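Local coordinates for suppressor of fused family protein (Neisseria gonorrhoeae, PDB 3K5J) that is of unknown function but resembles the N-terminal domain of human Suppressor of fused, so it may act by binding other proteins, at residues Q6-H11 against Q39-I44; W139-T144 against T161-A166; E33-F38 against M84-S89. All blocks are in the same frame, centred on the assembly; numbering follows the deposited sequence.

Contact 1 (Q6-H11 against Q39-I44); sequences QTVLSH and QVFQVI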
ATOM      1  N   GLN A   6      11.534  -0.495 -14.470  1.00 11.44           N
ATOM      2  CA  GLN A   6      11.562   0.774 -15.181  1.00 12.23           C
ATOM      3  C   GLN A   6      10.160   1.104 -15.724  1.00 11.90           C
ATOM      4  O   GLN A   6       9.788   2.299 -15.756  1.00 13.17           O
ATOM      5  CB  GLN A   6      12.640   0.793 -16.260  1.00 12.39           C
ATOM      6  CG  GLN A   6      12.707   2.120 -17.034  1.00 13.22           C
ATOM      7  CD  GLN A   6      13.059   3.286 -16.170  1.00 14.75           C
ATOM      8  OE1 GLN A   6      13.993   3.224 -15.372  1.00 14.38           O
ATOM      9  NE2 GLN A   6      12.333   4.386 -16.332  1.00 18.32           N
ATOM     10  N   THR A   7       9.388   0.104 -16.171  1.00 12.29           N
ATOM     11  CA  THR A   7       7.985   0.373 -16.548  1.00 11.91           C
ATOM     12  C   THR A   7       7.185   0.934 -15.372  1.00 11.43           C
ATOM     13  O   THR A   7       6.445   1.898 -15.546  1.00 13.85           O
ATOM     14  CB  THR A   7       7.254  -0.807 -17.215  1.00 15.18           C
ATOM     15  OG1 THR A   7       6.858  -1.801 -16.258  1.00 19.20           O
ATOM     16  CG2 THR A   7       8.092  -1.378 -18.401  1.00 13.69           C
ATOM     17  N   VAL A   8       7.377   0.385 -14.187  1.00 11.65           N
ATOM     18  CA  VAL A   8       6.699   0.895 -12.999  1.00 11.48           C
ATOM     19  C   VAL A   8       7.155   2.324 -12.696  1.00 12.26           C
ATOM     20  O   VAL A   8       6.337   3.226 -12.469  1.00 12.86           O
ATOM     21  CB  VAL A   8       6.882  -0.042 -11.786  1.00 10.95           C
ATOM     22  CG1 VAL A   8       6.347   0.584 -10.478  1.00 11.97           C
ATOM     23  CG2 VAL A   8       6.268  -1.427 -12.047  1.00 12.24           C
ATOM     24  N   LEU A   9       8.459   2.543 -12.679  1.00 11.43           N
ATOM     25  CA  LEU A   9       8.995   3.876 -12.393  1.00 12.62           C
ATOM     26  C   LEU A   9       8.456   4.911 -13.375  1.00 12.53           C
ATOM     27  O   LEU A   9       8.043   5.995 -12.965  1.00 13.65           O
ATOM     28  CB  LEU A   9      10.513   3.864 -12.446  1.00 12.49           C
ATOM     29  CG  LEU A   9      11.246   5.198 -12.218  1.00 11.77           C
ATOM     30  CD1 LEU A   9      10.803   5.892 -10.935  1.00 13.05           C
ATOM     31  CD2 LEU A   9      12.752   4.975 -12.297  1.00 13.95           C
ATOM     32  N   SER A  10       8.417   4.560 -14.660  1.00 13.01           N
ATOM     33  CA  SER A  10       7.889   5.480 -15.692  1.00 12.91           C
ATOM     34  C   SER A  10       6.428   5.797 -15.470  1.00 12.15           C
ATOM     35  O   SER A  10       5.998   6.920 -15.649  1.00 14.40           O
ATOM     36  CB  SER A  10       8.077   4.858 -17.064  1.00 14.85           C
ATOM     37  OG  SER A  10       9.445   4.873 -17.407  1.00 19.66           O
ATOM     38  N   HIS A  11       5.659   4.781 -15.070  1.00 11.57           N
ATOM     39  CA  HIS A  11       4.247   4.937 -14.756  1.00 12.42           C
ATOM     40  C   HIS A  11       4.063   5.930 -13.601  1.00 11.91           C
ATOM     41  O   HIS A  11       3.257   6.866 -13.664  1.00 13.07           O
ATOM     42  CB  HIS A  11       3.640   3.569 -14.424  1.00 12.28           C
ATOM     43  CG  HIS A  11       2.200   3.625 -14.040  1.00 13.33           C
ATOM     44  ND1 HIS A  11       1.197   3.994 -14.914  1.00 13.89           N
ATOM     45  CD2 HIS A  11       1.598   3.340 -12.857  1.00 12.79           C
ATOM     46  CE1 HIS A  11       0.036   3.916 -14.281  1.00 14.92           C
ATOM     47  NE2 HIS A  11       0.252   3.527 -13.035  1.00 13.27           N
ATOM     48  N   GLN A  39      11.730  -3.988  -6.024  1.00 10.66           N
ATOM     49  CA  GLN A  39      12.036  -2.634  -5.594  1.00 10.17           C
ATOM     50  C   GLN A  39      10.876  -2.006  -4.820  1.00 10.72           C
ATOM     51  O   GLN A  39       9.734  -2.443  -4.893  1.00 11.97           O
ATOM     52  CB  GLN A  39      12.363  -1.687  -6.757  1.00 11.82           C
ATOM     53  CG  GLN A  39      13.643  -2.029  -7.476  1.00 12.57           C
ATOM     54  CD  GLN A  39      14.216  -0.878  -8.276  1.00 11.62           C
ATOM     55  OE1 GLN A  39      14.128  -0.862  -9.495  1.00 12.83           O
ATOM     56  NE2 GLN A  39      14.735   0.138  -7.567  1.00 13.20           N
ATOM     57  N   VAL A  40      11.208  -0.951  -4.077  1.00 11.52           N
ATOM     58  CA  VAL A  40      10.208   0.004  -3.589  1.00 10.58           C
ATOM     59  C   VAL A  40      10.604   1.358  -4.165  1.00 10.91           C
ATOM     60  O   VAL A  40      11.788   1.717  -4.168  1.00 12.04           O
ATOM     61  CB  VAL A  40      10.139   0.041  -2.038  1.00 11.45           C
ATOM     62  CG1 VAL A  40       9.312   1.227  -1.498  1.00 12.16           C
ATOM     63  CG2 VAL A  40       9.570  -1.319  -1.551  1.00 12.75           C
ATOM     64  N   PHE A  41       9.619   2.091  -4.625  1.00 10.43           N
ATOM     65  CA  PHE A  41       9.793   3.484  -5.075  1.00 11.65           C
ATOM     66  C   PHE A  41       9.140   4.420  -4.081  1.00 11.43           C
ATOM     67  O   PHE A  41       8.066   4.132  -3.586  1.00 12.50           O
ATOM     68  CB  PHE A  41       9.190   3.702  -6.472  1.00 10.57           C
ATOM     69  CG  PHE A  41       9.927   2.954  -7.548  1.00 11.75           C
ATOM     70  CD1 PHE A  41      11.216   3.335  -7.893  1.00 11.73           C
ATOM     71  CD2 PHE A  41       9.347   1.866  -8.213  1.00 10.50           C
ATOM     72  CE1 PHE A  41      11.906   2.636  -8.880  1.00 13.80           C
ATOM     73  CE2 PHE A  41      10.040   1.177  -9.215  1.00 10.58           C
ATOM     74  CZ  PHE A  41      11.314   1.533  -9.538  1.00 11.45           C
ATOM     75  N   GLN A  42       9.823   5.527  -3.781  1.00 10.75           N
ATOM     76  CA  GLN A  42       9.378   6.558  -2.853  1.00 11.45           C
ATOM     77  C   GLN A  42       9.146   7.852  -3.636  1.00 11.93           C
ATOM     78  O   GLN A  42      10.107   8.421  -4.202  1.00 13.19           O
ATOM     79  CB  GLN A  42      10.451   6.781  -1.808  1.00 13.03           C
ATOM     80  CG  GLN A  42      10.189   7.859  -0.793  1.00 14.08           C
ATOM     81  CD  GLN A  42      11.451   8.271  -0.091  1.00 15.92           C
ATOM     82  OE1 GLN A  42      12.423   8.676  -0.756  1.00 21.26           O
ATOM     83  NE2 GLN A  42      11.447   8.226   1.234  1.00 19.24           N
ATOM     84  N   VAL A  43       7.898   8.305  -3.668  1.00 12.06           N
ATOM     85  CA  VAL A  43       7.531   9.555  -4.288  1.00 11.80           C
ATOM     86  C   VAL A  43       7.659  10.629  -3.182  1.00 13.35           C
ATOM     87  O   VAL A  43       6.958  10.562  -2.164  1.00 13.88           O
ATOM     88  CB  VAL A  43       6.119   9.535  -4.886  1.00 13.43           C
ATOM     89  CG1 VAL A  43       5.837  10.830  -5.651  1.00 16.02           C
ATOM     90  CG2 VAL A  43       5.902   8.286  -5.783  1.00 13.32           C
ATOM     91  N   ILE A  44       8.568  11.555  -3.393  1.00 15.75           N
ATOM     92  CA  ILE A  44       8.956  12.527  -2.388  1.00 15.60           C
ATOM     93  C   ILE A  44       8.087  13.770  -2.509  1.00 15.98           C
ATOM     94  O   ILE A  44       7.918  14.313  -3.606  1.00 18.28           O
ATOM     95  CB  ILE A  44      10.439  12.891  -2.598  1.00 17.92           C
ATOM     96  CG1 ILE A  44      11.313  11.656  -2.377  1.00 18.79           C
ATOM     97  CG2 ILE A  44      10.900  14.011  -1.647  1.00 18.28           C
ATOM     98  CD1 ILE A  44      12.706  11.743  -3.052  1.00 21.42           C
TER
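Phe41 swings its ring off the strand and onto Val8 and Leu9 of the helix because its chi1 is -67°, which sets CG opposite the carbonyl carbon and beside the backbone N. On the helix, Val8 has CG1 opposite its own backbone N (chi1 172°), and this puts that methyl next to the ring. The contact rests on these three side chains. No hydrogen bond joins the two segments.

Leu9 lies over one face of the Phe41 ring. Leu9 CB is 4.2 Å from the centroid of the Phe41 ring, 27° off the ring normal, which makes a CH-pi contact. Phe41 CZ is the closest ring atom, 3.8 Å from Leu9 CB. Leu9 CD1 reaches the other part of the ring, 4.0 Å from Phe41 CD1. The leucine thus follows the ring from CZ round to CD1, and the two side chains cross at about a right angle. Even the helix backbone is near, with Leu9 CA above the same face, toward the rim.

Val8 approaches the ring at a slant. Val8 CG1 sits 3.9 Å from Phe41 CE2 and 4.0 Å from Phe41 CD2. Val8 meets the CD2-CE2 side of the ring, and Leu9 meets CZ, CE1 and CD1.

Neighbouring strands close the site. Ile21 touches both Leu9 and Phe41, and Ser57 touches both Val8 and Phe41. Val8 also meets Met132.

All the groups that meet are apolar, and Val8 and Phe41 are buried. Strand 39-43 pairs antiparallel with strands 21-24 and 52-57, so Phe41 projects from a strand with a neighbour on each side. This is helix-on-sheet packing, here of the N-terminal helix 2-15 on the mixed, largely antiparallel sheet of this Sufu-like protein.

Contact 2 (W139-T144 against T161-A166); sequences WLLPIT and TKFDEA. With SO4 (sulfate ion), chain D.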
ATOM      1  N   TRP A 139      -4.176   0.359  -3.270  1.00 11.59           N
ATOM      2  CA  TRP A 139      -3.878   1.145  -2.075  1.00 10.19           C
ATOM      3  C   TRP A 139      -3.993   0.301  -0.816  1.00 10.18           C
ATOM      4  O   TRP A 139      -5.004  -0.364  -0.572  1.00 11.21           O
ATOM      5  CB  TRP A 139      -4.883   2.288  -2.030  1.00 12.33           C
ATOM      6  CG  TRP A 139      -4.803   3.217  -0.914  1.00 12.22           C
ATOM      7  CD1 TRP A 139      -3.705   3.553  -0.202  1.00 11.51           C
ATOM      8  CD2 TRP A 139      -5.851   4.066  -0.457  1.00 11.64           C
ATOM      9  NE1 TRP A 139      -3.996   4.539   0.705  1.00 11.43           N
ATOM     10  CE2 TRP A 139      -5.314   4.876   0.565  1.00 11.58           C
ATOM     11  CE3 TRP A 139      -7.195   4.216  -0.788  1.00 12.35           C
ATOM     12  CZ2 TRP A 139      -6.068   5.839   1.225  1.00 13.74           C
ATOM     13  CZ3 TRP A 139      -7.951   5.150  -0.122  1.00 13.10           C
ATOM     14  CH2 TRP A 139      -7.387   5.949   0.862  1.00 13.05           C
ATOM     15  N   LEU A 140      -2.923   0.284  -0.036  1.00 10.86           N
ATOM     16  CA  LEU A 140      -2.918  -0.290   1.303  1.00 11.56           C
ATOM     17  C   LEU A 140      -3.422   0.781   2.307  1.00 10.69           C
ATOM     18  O   LEU A 140      -2.652   1.612   2.779  1.00 12.12           O
ATOM     19  CB  LEU A 140      -1.515  -0.765   1.642  1.00 10.53           C
ATOM     20  CG  LEU A 140      -0.972  -1.934   0.827  1.00 10.96           C
ATOM     21  CD1 LEU A 140       0.490  -2.183   1.092  1.00 13.81           C
ATOM     22  CD2 LEU A 140      -1.816  -3.180   1.006  1.00 13.22           C
ATOM     23  N   LEU A 141      -4.713   0.731   2.601  1.00 11.22           N
ATOM     24  CA  LEU A 141      -5.367   1.725   3.438  1.00 12.20           C
ATOM     25  C   LEU A 141      -5.322   1.246   4.903  1.00 12.39           C
ATOM     26  O   LEU A 141      -5.880   0.188   5.210  1.00 12.30           O
ATOM     27  CB  LEU A 141      -6.824   1.869   2.989  1.00 12.70           C
ATOM     28  CG  LEU A 141      -7.781   2.613   3.923  1.00 13.78           C
ATOM     29  CD1 LEU A 141      -7.248   4.020   4.220  1.00 13.66           C
ATOM     30  CD2 LEU A 141      -9.184   2.635   3.305  1.00 16.20           C
ATOM     31  N   PRO A 142      -4.659   1.985   5.814  1.00 11.42           N
ATOM     32  CA  PRO A 142      -4.683   1.520   7.217  1.00 11.61           C
ATOM     33  C   PRO A 142      -6.074   1.552   7.822  1.00 12.12           C
ATOM     34  O   PRO A 142      -6.819   2.523   7.625  1.00 12.41           O
ATOM     35  CB  PRO A 142      -3.749   2.498   7.941  1.00 12.85           C
ATOM     36  CG  PRO A 142      -3.027   3.246   6.883  1.00 15.43           C
ATOM     37  CD  PRO A 142      -3.877   3.214   5.644  1.00 12.22           C
ATOM     38  N   ILE A 143      -6.431   0.472   8.535  1.00 12.27           N
ATOM     39  CA  ILE A 143      -7.710   0.417   9.212  1.00 12.58           C
ATOM     40  C   ILE A 143      -7.503   0.110  10.694  1.00 12.91           C
ATOM     41  O   ILE A 143      -6.480  -0.436  11.083  1.00 13.13           O
ATOM     42  CB  ILE A 143      -8.673  -0.623   8.566  1.00 12.59           C
ATOM     43  CG1 ILE A 143      -8.212  -2.055   8.735  1.00 14.54           C
ATOM     44  CG2 ILE A 143      -8.923  -0.294   7.048  1.00 14.44           C
ATOM     45  CD1 ILE A 143      -9.237  -3.140   8.257  1.00 16.58           C
ATOM     46  N   THR A 144      -8.474   0.525  11.519  1.00 12.70           N
ATOM     47  CA  THR A 144      -8.321   0.374  12.958  1.00 13.47           C
ATOM     48  C   THR A 144      -8.536  -1.108  13.316  1.00 12.99           C
ATOM     49  O   THR A 144      -9.087  -1.893  12.529  1.00 15.37           O
ATOM     50  CB  THR A 144      -9.312   1.247  13.726  1.00 14.11           C
ATOM     51  OG1 THR A 144     -10.608   0.655  13.640  1.00 15.29           O
ATOM     52  CG2 THR A 144      -9.324   2.708  13.230  1.00 14.16           C
ATOM     53  N   THR A 161     -18.530   2.123   2.849  1.00 26.02           N
ATOM     54  CA  THR A 161     -19.565   3.141   3.052  1.00 28.96           C
ATOM     55  C   THR A 161     -19.319   3.974   4.296  1.00 29.53           C
ATOM     56  O   THR A 161     -19.411   5.212   4.248  1.00 29.63           O
ATOM     57  CB  THR A 161     -20.927   2.467   3.121  1.00 29.93           C
ATOM     58  OG1 THR A 161     -21.195   1.893   1.836  1.00 33.29           O
ATOM     59  CG2 THR A 161     -22.006   3.477   3.501  1.00 29.89           C
ATOM     60  N   LYS A 162     -18.986   3.309   5.396  1.00 27.72           N
ATOM     61  CA  LYS A 162     -18.665   3.981   6.652  1.00 29.50           C
ATOM     62  C   LYS A 162     -17.472   4.920   6.441  1.00 27.93           C
ATOM     63  O   LYS A 162     -17.476   6.051   6.959  1.00 28.39           O
ATOM     64  CB  LYS A 162     -18.397   2.976   7.787  1.00 27.72           C
ATOM     65  CG  LYS A 162     -19.625   2.185   8.333  1.00 26.56           C
ATOM     66  N   PHE A 163     -16.488   4.498   5.648  1.00 25.94           N
ATOM     67  CA  PHE A 163     -15.325   5.352   5.360  1.00 24.77           C
ATOM     68  C   PHE A 163     -15.674   6.619   4.604  1.00 28.82           C
ATOM     69  O   PHE A 163     -15.251   7.711   4.979  1.00 26.21           O
ATOM     70  CB  PHE A 163     -14.270   4.598   4.542  1.00 23.81           C
ATOM     71  CG  PHE A 163     -13.508   3.545   5.303  1.00 19.35           C
ATOM     72  CD1 PHE A 163     -13.501   3.475   6.699  1.00 18.13           C
ATOM     73  CD2 PHE A 163     -12.755   2.596   4.609  1.00 18.97           C
ATOM     74  CE1 PHE A 163     -12.780   2.540   7.356  1.00 18.22           C
ATOM     75  CE2 PHE A 163     -12.005   1.681   5.319  1.00 18.82           C
ATOM     76  CZ  PHE A 163     -12.059   1.647   6.681  1.00 17.98           C
ATOM     77  N   ASP A 164     -16.439   6.472   3.525  1.00 30.33           N
ATOM     78  CA  ASP A 164     -16.916   7.626   2.755  1.00 32.42           C
ATOM     79  C   ASP A 164     -17.702   8.609   3.637  1.00 33.57           C
ATOM     80  O   ASP A 164     -17.540   9.840   3.560  1.00 32.77           O
ATOM     81  CB  ASP A 164     -17.834   7.137   1.634  1.00 33.08           C
ATOM     82  CG  ASP A 164     -17.129   6.282   0.593  1.00 36.11           C
ATOM     83  OD1 ASP A 164     -15.878   6.255   0.516  1.00 41.05           O
ATOM     84  OD2 ASP A 164     -17.858   5.607  -0.176  1.00 36.24           O
ATOM     85  N   GLU A 165     -18.564   8.064   4.475  1.00 32.87           N
ATOM     86  CA  GLU A 165     -19.439   8.897   5.295  1.00 35.76           C
ATOM     87  C   GLU A 165     -18.704   9.683   6.380  1.00 35.45           C
ATOM     88  O   GLU A 165     -19.096  10.815   6.696  1.00 35.76           O
ATOM     89  CB  GLU A 165     -20.541   8.046   5.904  1.00 38.90           C
ATOM     90  CG  GLU A 165     -21.527   7.598   4.822  1.00 44.51           C
ATOM     91  CD  GLU A 165     -22.592   6.583   5.271  1.00 52.47           C
ATOM     92  OE1 GLU A 165     -22.535   6.080   6.428  1.00 55.04           O
ATOM     93  OE2 GLU A 165     -23.481   6.291   4.420  1.00 54.45           O
ATOM     94  N   ALA A 166     -17.656   9.085   6.946  1.00 33.50           N
ATOM     95  CA  ALA A 166     -16.821   9.762   7.955  1.00 30.90           C
ATOM     96  C   ALA A 166     -15.834  10.734   7.292  1.00 30.19           C
ATOM     97  O   ALA A 166     -15.400  11.713   7.913  1.00 33.77           O
ATOM     98  CB  ALA A 166     -16.075   8.697   8.809  1.00 28.34           C
TER
HETATM   99  S   SO4 D 185      -9.940   1.338  18.004  1.00 18.56           S
HETATM  100  O1  SO4 D 185     -10.621   0.987  19.225  1.00 18.47           O
HETATM  101  O2  SO4 D 185     -10.109   0.326  17.026  1.00 21.27           O
HETATM  102  O3  SO4 D 185     -10.610   2.585  17.552  1.00 23.57           O
HETATM  103  O4  SO4 D 185      -8.510   1.643  18.251  1.00 17.19           O
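Phe163 reaches from helix 156-166 toward Leu141 and Ile143 on strand 135-143. From CB the ring leaves opposite the carbonyl carbon, at chi1 -72°. Contact with the strand begins in the ring, at Phe163 CD2, 3.8 Å from Leu141 CD2. Next comes CE2, which touches both aliphatic side chains. Phe163 CE2 is 3.6 Å from Leu141 CD2 and 4.0 Å from Ile143 CG2. At the tip, Phe163 CZ meets Ile143 CG2 at 3.7 Å.

The two partners come to the ring differently. Ile143 CG2 stands at the ring edge, near its plane. Leu141 CD2 approaches at a slant, and its side chain runs past that of Phe163 in the opposite direction. Leu141 also lays its CB over the centre of the Trp139 ring, 4.1 Å above the plane.

The site extends past the two segments. Tyr170 touches Leu141, and Glu147 touches Phe163. Where the strand leads into helix 145-150, Thr144 takes the N-cap position. A sulfate, probably from the crystallisation liquor, lies by its side chain.

The strand and helix share no hydrogen bond. Their buried contact is made by carbon atoms alone, so the chemistry implies that van der Waals packing and exclusion of water hold helix 156-166 to this strand.

Contact 3 (E33-F38 against M84-S89); sequences EELPDF and MLASAS
Glu34 and Ser87 make the polar part of the contact. Ser87 OG donates a hydrogen bond to Glu34 OE1 at 2.6 Å. The serine comes in on the syn side of the carboxylate, 26° out of its plane. The glutamate chain is extended beyond CG, which carries the carboxylate across to the helix. Ser87 has OG opposite its backbone N (chi1 169°), which points the hydroxyl at the carboxylate. A water closes the link. The water donates to Glu34 OE2 at 2.8 Å and to Ser87 OG at 2.9 Å. Both carboxylate oxygens are thus tied to the one serine, OE1 directly and OE2 through the water.

The apolar part centres on Ala86. Ala86 CB sits over one face of the Phe38 ring, 3.8 Å from the centroid and 11° off the ring normal. This is a CH-pi contact with the methyl almost above the middle of the ring. Leu35 CD2 adds to it, 3.9 Å from the same Ala86 CB. Ile31 of helix 30-34 also touches both Ala86 and Phe38.

A turn in the backbone sets the two apolar side chains of 33-38 toward Ala86. Leu35 to Phe38 form a type II beta turn, closed by a bond from Phe38 N to Leu35 O of 3.1 Å. Leu35 and Phe38, the two ends of the turn, can then both meet Ala86.

The chemistry is divided. Phe38 and Leu35 pack on a small alanine, while at the partly exposed margin a carboxylate is held by a hydroxyl and a water. The serine bond would probably stabilise the charged form of Glu34.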
ATOM      1  N   GLU A  33      16.145 -14.072  -2.549  1.00 20.64           N
ATOM      2  CA  GLU A  33      15.703 -15.454  -2.959  1.00 25.07           C
ATOM      3  C   GLU A  33      14.267 -15.513  -3.436  1.00 23.11           C
ATOM      4  O   GLU A  33      13.920 -16.153  -4.440  1.00 28.20           O
ATOM      5  CB  GLU A  33      15.912 -16.471  -1.840  1.00 30.92           C
ATOM      6  N   GLU A  34      13.410 -14.771  -2.789  1.00 16.92           N
ATOM      7  CA  GLU A  34      11.986 -14.962  -2.963  1.00 15.03           C
ATOM      8  C   GLU A  34      11.381 -14.151  -4.095  1.00 16.53           C
ATOM      9  O   GLU A  34      10.383 -14.574  -4.693  1.00 19.23           O
ATOM     10  CB  GLU A  34      11.243 -14.685  -1.678  1.00 16.78           C
ATOM     11  CG  GLU A  34      11.648 -15.673  -0.562  1.00 17.36           C
ATOM     12  CD  GLU A  34      10.841 -15.459   0.683  1.00 19.97           C
ATOM     13  OE1 GLU A  34       9.585 -15.233   0.581  1.00 22.31           O
ATOM     14  OE2 GLU A  34      11.446 -15.625   1.775  1.00 20.72           O
ATOM     15  N   LEU A  35      11.939 -12.980  -4.358  1.00 16.08           N
ATOM     16  CA  LEU A  35      11.426 -12.139  -5.429  1.00 14.52           C
ATOM     17  C   LEU A  35      12.556 -11.272  -5.967  1.00 14.02           C
ATOM     18  O   LEU A  35      12.641 -10.067  -5.713  1.00 13.20           O
ATOM     19  CB  LEU A  35      10.207 -11.331  -5.028  1.00 14.43           C
ATOM     20  CG  LEU A  35       9.424 -10.586  -6.111  1.00 15.02           C
ATOM     21  CD1 LEU A  35       8.925 -11.554  -7.202  1.00 17.91           C
ATOM     22  CD2 LEU A  35       8.242  -9.822  -5.498  1.00 15.51           C
ATOM     23  N   PRO A  36      13.480 -11.912  -6.711  1.00 14.90           N
ATOM     24  CA  PRO A  36      14.650 -11.213  -7.184  1.00 15.59           C
ATOM     25  C   PRO A  36      14.295  -9.908  -7.914  1.00 12.90           C
ATOM     26  O   PRO A  36      13.326  -9.861  -8.664  1.00 13.57           O
ATOM     27  CB  PRO A  36      15.306 -12.215  -8.108  1.00 17.43           C
ATOM     28  CG  PRO A  36      14.838 -13.545  -7.633  1.00 19.43           C
ATOM     29  CD  PRO A  36      13.483 -13.331  -7.132  1.00 17.82           C
ATOM     30  N   ASP A  37      15.100  -8.891  -7.667  1.00 12.63           N
ATOM     31  CA  ASP A  37      14.983  -7.559  -8.283  1.00 12.87           C
ATOM     32  C   ASP A  37      13.823  -6.706  -7.765  1.00 10.50           C
ATOM     33  O   ASP A  37      13.640  -5.588  -8.242  1.00 11.58           O
ATOM     34  CB  ASP A  37      14.908  -7.586  -9.816  1.00 13.97           C
ATOM     35  CG  ASP A  37      16.025  -8.350 -10.427  1.00 16.98           C
ATOM     36  OD1 ASP A  37      17.179  -8.082 -10.051  1.00 16.65           O
ATOM     37  OD2 ASP A  37      15.730  -9.243 -11.299  1.00 21.88           O
ATOM     38  N   PHE A  38      13.114  -7.174  -6.745  1.00 11.49           N
ATOM     39  CA  PHE A  38      12.028  -6.379  -6.173  1.00 11.27           C
ATOM     40  C   PHE A  38      12.536  -5.018  -5.750  1.00 10.83           C
ATOM     41  O   PHE A  38      13.610  -4.880  -5.151  1.00 12.08           O
ATOM     42  CB  PHE A  38      11.437  -7.096  -4.947  1.00 11.57           C
ATOM     43  CG  PHE A  38      10.337  -6.332  -4.253  1.00 10.91           C
ATOM     44  CD1 PHE A  38       9.062  -6.271  -4.783  1.00 12.56           C
ATOM     45  CD2 PHE A  38      10.582  -5.735  -3.026  1.00 10.71           C
ATOM     46  CE1 PHE A  38       8.072  -5.588  -4.151  1.00 12.15           C
ATOM     47  CE2 PHE A  38       9.566  -5.084  -2.356  1.00 12.48           C
ATOM     48  CZ  PHE A  38       8.311  -4.987  -2.930  1.00 13.52           C
HETATM   49  N   MSE A  84       8.200  -7.460   3.251  1.00 12.09           N
HETATM   50  CA  MSE A  84       7.459  -8.528   3.933  0.80 11.99           C
HETATM   51  C   MSE A  84       6.263  -8.939   3.085  1.00 12.62           C
HETATM   52  O   MSE A  84       5.992 -10.138   2.913  1.00 12.58           O
HETATM   53  CB  MSE A  84       7.031  -8.044   5.310  0.80 13.64           C
HETATM   54  CG  MSE A  84       6.081  -8.997   6.026  0.80 12.04           C
HETATM   55 SE   MSE A  84       5.324  -8.274   7.639  0.60 16.08          SE
HETATM   56  CE  MSE A  84       4.065  -7.085   6.838  0.80 17.19           C
ATOM     57  N   LEU A  85       5.532  -7.943   2.549  1.00 12.63           N
ATOM     58  CA  LEU A  85       4.345  -8.238   1.729  1.00 13.02           C
ATOM     59  C   LEU A  85       4.685  -8.892   0.390  1.00 13.33           C
ATOM     60  O   LEU A  85       3.916  -9.703  -0.112  1.00 14.43           O
ATOM     61  CB  LEU A  85       3.410  -6.991   1.547  1.00 13.83           C
ATOM     62  CG  LEU A  85       2.884  -6.427   2.874  1.00 14.74           C
ATOM     63  CD1 LEU A  85       1.962  -5.207   2.614  1.00 17.64           C
ATOM     64  CD2 LEU A  85       2.168  -7.474   3.713  1.00 17.63           C
ATOM     65  N   ALA A  86       5.817  -8.558  -0.183  1.00 13.32           N
ATOM     66  CA  ALA A  86       6.291  -9.199  -1.397  1.00 15.09           C
ATOM     67  C   ALA A  86       6.449 -10.702  -1.120  1.00 13.07           C
ATOM     68  O   ALA A  86       5.995 -11.531  -1.903  1.00 15.00           O
ATOM     69  CB  ALA A  86       7.635  -8.605  -1.821  1.00 17.15           C
ATOM     70  N   SER A  87       7.122 -11.054  -0.024  1.00 13.38           N
ATOM     71  CA  SER A  87       7.272 -12.471   0.356  1.00 15.43           C
ATOM     72  C   SER A  87       5.915 -13.128   0.562  1.00 14.85           C
ATOM     73  O   SER A  87       5.651 -14.234   0.047  1.00 16.90           O
ATOM     74  CB  SER A  87       8.088 -12.569   1.654  1.00 15.96           C
ATOM     75  OG  SER A  87       8.018 -13.893   2.177  1.00 18.15           O
ATOM     76  N   ALA A  88       5.053 -12.484   1.341  1.00 14.72           N
ATOM     77  CA  ALA A  88       3.733 -13.039   1.677  1.00 16.14           C
ATOM     78  C   ALA A  88       2.862 -13.246   0.444  1.00 15.56           C
ATOM     79  O   ALA A  88       2.161 -14.272   0.291  1.00 17.13           O
ATOM     80  CB  ALA A  88       3.021 -12.174   2.686  1.00 16.08           C
ATOM     81  N   SER A  89       2.923 -12.289  -0.484  1.00 15.97           N
ATOM     82  CA  SER A  89       2.060 -12.353  -1.666  1.00 17.54           C
ATOM     83  C   SER A  89       2.495 -13.473  -2.614  1.00 16.83           C
ATOM     84  O   SER A  89       1.657 -13.999  -3.366  1.00 19.49           O
ATOM     85  CB  SER A  89       2.034 -10.996  -2.386  1.00 19.92           C
ATOM     86  OG  SER A  89       3.268 -10.746  -2.996  1.00 19.65           O
TER
HETATM   87  O   HOH W   1      10.046 -14.860   4.060  1.00 17.83           O

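Contacts 1 and 3 adjoin in the sequence, since helix 30-34 and its turn lead straight into strand 39-43. Their centres are about 16 Å apart, and their segments alternate along the chain. Contact 2 comes later and lies on the opposite side of the chain's centre, its centre about 25 Å from that of contact 1 and about 27 Å from that of contact 3. Contacts 1 and 2 do not touch but reach the same mixed sheet. Contacts 2 and 3 meet where Leu140 CD1 packs on Leu85 CD1 at 3.7 Å. Contacts 1 and 2 pack helices 2-15 and 156-166 on strands 39-43 and 135-143, and contact 3 ties helix 77-91 to helix 30-34 and the turn after it.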